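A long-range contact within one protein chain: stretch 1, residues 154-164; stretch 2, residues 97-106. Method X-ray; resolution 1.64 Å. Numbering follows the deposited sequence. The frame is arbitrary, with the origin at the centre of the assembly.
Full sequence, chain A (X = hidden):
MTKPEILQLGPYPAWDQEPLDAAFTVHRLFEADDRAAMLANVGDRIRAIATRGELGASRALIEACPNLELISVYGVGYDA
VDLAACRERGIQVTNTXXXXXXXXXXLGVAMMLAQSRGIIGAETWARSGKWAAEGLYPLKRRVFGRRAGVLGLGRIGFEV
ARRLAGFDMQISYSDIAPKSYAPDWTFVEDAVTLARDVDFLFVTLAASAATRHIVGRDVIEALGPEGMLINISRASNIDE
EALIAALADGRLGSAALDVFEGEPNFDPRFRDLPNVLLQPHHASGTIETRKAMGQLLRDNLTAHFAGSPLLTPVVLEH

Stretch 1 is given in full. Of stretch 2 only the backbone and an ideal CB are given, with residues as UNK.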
# COMPACT_ATOMS: atom_id res chain seq x y z
N GLY A 154 -11.25 6.40 1.67
CA GLY A 154 -10.78 6.97 0.43
C GLY A 154 -10.96 5.95 -0.69
O GLY A 154 -11.85 5.11 -0.62
N ARG A 155 -10.11 6.03 -1.71
CA ARG A 155 -10.21 5.14 -2.86
C ARG A 155 -10.29 3.68 -2.45
O ARG A 155 -11.20 2.94 -2.87
CB ARG A 155 -8.99 5.34 -3.77
CG ARG A 155 -8.88 6.73 -4.39
CD ARG A 155 -7.45 7.01 -4.84
NE ARG A 155 -7.38 8.18 -5.72
CZ ARG A 155 -7.33 9.44 -5.29
NH1 ARG A 155 -7.35 9.72 -3.99
NH2 ARG A 155 -7.27 10.44 -6.17
N ILE A 156 -9.33 3.25 -1.63
CA ILE A 156 -9.22 1.85 -1.27
C ILE A 156 -10.36 1.43 -0.36
O ILE A 156 -11.00 0.40 -0.59
CB ILE A 156 -7.88 1.53 -0.61
CG1 ILE A 156 -6.75 1.81 -1.61
CG2 ILE A 156 -7.84 0.07 -0.16
CD1 ILE A 156 -5.37 1.57 -1.07
N GLY A 157 -10.62 2.21 0.67
CA GLY A 157 -11.67 1.89 1.61
C GLY A 157 -13.02 1.79 0.93
O GLY A 157 -13.81 0.91 1.24
N PHE A 158 -13.28 2.70 -0.00
CA PHE A 158 -14.52 2.66 -0.77
C PHE A 158 -14.64 1.36 -1.54
O PHE A 158 -15.68 0.72 -1.51
CB PHE A 158 -14.59 3.84 -1.73
CG PHE A 158 -15.84 3.88 -2.54
CD1 PHE A 158 -17.07 4.04 -1.91
CD2 PHE A 158 -15.80 3.79 -3.91
CE1 PHE A 158 -18.25 4.09 -2.65
CE2 PHE A 158 -16.97 3.85 -4.66
CZ PHE A 158 -18.19 3.99 -4.03
N GLU A 159 -13.56 0.96 -2.21
CA GLU A 159 -13.61 -0.28 -2.97
C GLU A 159 -13.80 -1.49 -2.07
O GLU A 159 -14.54 -2.42 -2.42
CB GLU A 159 -12.36 -0.46 -3.83
CG GLU A 159 -12.31 0.48 -5.01
CD GLU A 159 -13.56 0.45 -5.86
OE1 GLU A 159 -13.98 -0.65 -6.27
OE2 GLU A 159 -14.14 1.53 -6.10
N VAL A 160 -13.17 -1.48 -0.89
CA VAL A 160 -13.42 -2.54 0.08
C VAL A 160 -14.91 -2.60 0.45
O VAL A 160 -15.53 -3.68 0.42
CB VAL A 160 -12.55 -2.37 1.34
CG1 VAL A 160 -13.04 -3.28 2.48
CG2 VAL A 160 -11.08 -2.64 1.02
N ALA A 161 -15.48 -1.45 0.79
CA ALA A 161 -16.88 -1.41 1.18
C ALA A 161 -17.82 -1.93 0.09
O ALA A 161 -18.79 -2.62 0.39
CB ALA A 161 -17.26 0.02 1.58
N ARG A 162 -17.51 -1.62 -1.17
CA ARG A 162 -18.34 -2.10 -2.29
C ARG A 162 -18.34 -3.62 -2.33
O ARG A 162 -19.38 -4.25 -2.55
CB ARG A 162 -17.86 -1.53 -3.62
CG ARG A 162 -18.07 -0.02 -3.73
CD ARG A 162 -17.54 0.52 -5.04
NE ARG A 162 -18.39 0.08 -6.14
CZ ARG A 162 -17.96 -0.62 -7.19
NH1 ARG A 162 -16.68 -0.95 -7.31
NH2 ARG A 162 -18.83 -0.97 -8.13
N ARG A 163 -17.17 -4.21 -2.10
CA ARG A 163 -17.05 -5.67 -2.08
C ARG A 163 -17.78 -6.27 -0.88
O ARG A 163 -18.42 -7.31 -0.98
CB ARG A 163 -15.58 -6.10 -2.09
CG ARG A 163 -14.91 -5.92 -3.45
CD ARG A 163 -13.46 -5.51 -3.26
NE ARG A 163 -12.80 -5.40 -4.55
CZ ARG A 163 -12.94 -4.37 -5.38
NH1 ARG A 163 -13.73 -3.35 -5.06
NH2 ARG A 163 -12.29 -4.36 -6.54
N LEU A 164 -17.67 -5.61 0.28
CA LEU A 164 -18.36 -6.10 1.48
C LEU A 164 -19.88 -6.07 1.33
O LEU A 164 -20.58 -6.91 1.89
CB LEU A 164 -17.94 -5.31 2.71
CG LEU A 164 -16.46 -5.31 3.07
CD1 LEU A 164 -16.19 -4.33 4.21
CD2 LEU A 164 -15.97 -6.74 3.40
N UNK A 97 -1.10 6.73 -9.29
CA UNK A 97 -2.29 6.48 -8.48
C UNK A 97 -3.37 5.71 -9.22
O UNK A 97 -3.30 5.57 -10.44
CB UNK A 97 -2.87 7.81 -7.98
N UNK A 98 -4.35 5.21 -8.46
CA UNK A 98 -5.60 4.65 -8.98
C UNK A 98 -5.50 3.25 -9.58
O UNK A 98 -6.39 2.42 -9.40
CB UNK A 98 -6.16 5.59 -10.05
N UNK A 99 -4.41 2.98 -10.28
CA UNK A 99 -4.30 1.71 -10.98
C UNK A 99 -4.18 0.48 -10.07
O UNK A 99 -4.35 -0.64 -10.54
CB UNK A 99 -3.09 1.76 -11.91
N UNK A 100 -3.91 0.69 -8.78
CA UNK A 100 -3.74 -0.43 -7.84
C UNK A 100 -4.93 -0.66 -6.91
O UNK A 100 -4.94 -1.62 -6.13
CB UNK A 100 -2.49 -0.19 -6.99
N UNK A 101 -5.89 0.25 -6.97
CA UNK A 101 -6.96 0.33 -5.97
C UNK A 101 -7.78 -0.95 -5.86
O UNK A 101 -7.97 -1.50 -4.77
CB UNK A 101 -7.89 1.50 -6.30
N UNK A 102 -8.23 -1.46 -7.00
CA UNK A 102 -9.11 -2.62 -7.02
C UNK A 102 -8.42 -3.87 -6.53
O UNK A 102 -9.01 -4.65 -5.79
CB UNK A 102 -9.65 -2.85 -8.43
N UNK A 103 -7.17 -4.07 -6.93
CA UNK A 103 -6.45 -5.27 -6.51
C UNK A 103 -6.12 -5.24 -5.01
O UNK A 103 -6.18 -6.27 -4.35
CB UNK A 103 -5.16 -5.42 -7.33
N UNK A 104 -5.84 -4.06 -4.48
CA UNK A 104 -5.59 -3.95 -3.05
C UNK A 104 -6.86 -4.30 -2.28
O UNK A 104 -6.83 -5.09 -1.33
CB UNK A 104 -5.11 -2.54 -2.69
N UNK A 105 -7.99 -3.76 -2.73
CA UNK A 105 -9.26 -4.05 -2.08
C UNK A 105 -9.61 -5.53 -2.18
O UNK A 105 -10.07 -6.14 -1.20
CB UNK A 105 -10.38 -3.20 -2.70
N UNK A 106 -9.37 -6.13 -3.35
CA UNK A 106 -9.57 -7.56 -3.52
C UNK A 106 -8.80 -8.37 -2.48
O UNK A 106 -9.35 -9.27 -1.87
CB UNK A 106 -9.15 -7.98 -4.93

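Position 97 lies in an extended stretch, phi/psi -86/166, with its CB sideways and 5.1 Å from Arg-155 NE. Its phi is compatible with proline; it is Pro-97, which makes no close contact with stretch 1.

At position 98 phi is positive, 76°, which favours glycine, asparagine or aspartate. The ideal CB points sideways, 5.2 Å from Arg-155 NE, so a short acid could reach the guanidinium. The residue is Asp-98: its OD1 accepts a hydrogen bond from Arg-155 NE at 2.8 Å, near the guanidinium plane, as part of a salt bridge.

Position 99 is out of reach of stretch 1 and many side chains would serve; it is Val-99. Position 100 is the second of the two central positions of the type I turn that runs from 98 to 101. Its CB points sideways with nothing of stretch 1 within 5.5 Å, so only a longer side chain could approach, and the end of Leu-100 does come nearer.

Position 101 begins the helix, its CA close to that of Ile-156. The ideal CB is 4.7 Å from both Arg-155 CB and Glu-159 CG and 4.8 Å from Ile-156 CG1, a setting for a small or beta-branched residue such as alanine, serine, valine or threonine. Thr-101 (chi1 m) sends CG2 into this space, 3.5 Å from Glu-159 CG and 3.5 Å from the carbonyl oxygen Arg-155 O.

At position 102 an ideal CB would lie 3.6 Å from Arg-163 NH2 with room to spare, so the backbone would accept alanine or serine as well as the deposited Gly-102. Position 103 points away from stretch 1, and a polar residue is plausible; Asp-103 is hydrogen-bonded elsewhere in the structure.

Position 104 points sideways, its ideal CB 4.4 Å from Ile-156 CD1, which invites an aliphatic side chain. Val-104 packs CG1 against Ile-156 CG2 at 3.9 Å.

Position 105 points toward stretch 1, its CA close to that of Val-160. With Glu-159 CB 3.6 Å and Val-160 N 3.7 Å from the ideal CB, a small residue fits best. Ala-105 is a knob among Ile-156, Glu-159, Val-160 and Arg-163; its CB lies 3.8 Å from Val-160 CG2 and over one face of the Arg-163 guanidinium.

At position 106 CB points away, yet is 4.5 Å from Arg-163 NE, so an acid or another acceptor could turn back. Asp-106 does so: OD1 takes a 2.7 Å hydrogen bond from Arg-163 NE, within a salt bridge, and a weak one from Arg-163 NH2 at 3.0 Å.

Stretch 2 (97-106) PDVLTGDVAD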
# COMPACT_ATOMS: atom_id res chain seq x y z
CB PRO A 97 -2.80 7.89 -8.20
CG PRO A 97 -2.46 8.65 -9.45
CD PRO A 97 -1.15 8.05 -9.94
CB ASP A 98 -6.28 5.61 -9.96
CG ASP A 98 -6.72 6.90 -9.30
OD1 ASP A 98 -7.17 6.85 -8.14
OD2 ASP A 98 -6.62 7.97 -9.95
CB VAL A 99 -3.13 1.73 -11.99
CG1 VAL A 99 -3.46 2.68 -13.12
CG2 VAL A 99 -1.86 2.14 -11.30
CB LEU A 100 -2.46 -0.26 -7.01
CG LEU A 100 -2.18 0.95 -6.11
CD1 LEU A 100 -3.26 1.24 -5.09
CD2 LEU A 100 -0.86 0.74 -5.39
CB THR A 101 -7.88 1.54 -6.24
OG1 THR A 101 -7.09 2.74 -6.17
CG2 THR A 101 -9.00 1.61 -5.21
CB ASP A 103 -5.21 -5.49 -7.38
CG ASP A 103 -5.54 -6.21 -8.68
OD1 ASP A 103 -6.42 -7.10 -8.64
OD2 ASP A 103 -4.93 -5.90 -9.72
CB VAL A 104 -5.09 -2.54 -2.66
CG1 VAL A 104 -5.04 -2.39 -1.15
CG2 VAL A 104 -3.71 -2.29 -3.26
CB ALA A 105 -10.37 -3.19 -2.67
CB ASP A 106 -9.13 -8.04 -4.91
CG ASP A 106 -10.15 -7.79 -6.01
OD1 ASP A 106 -11.14 -7.07 -5.81
OD2 ASP A 106 -9.91 -8.32 -7.12
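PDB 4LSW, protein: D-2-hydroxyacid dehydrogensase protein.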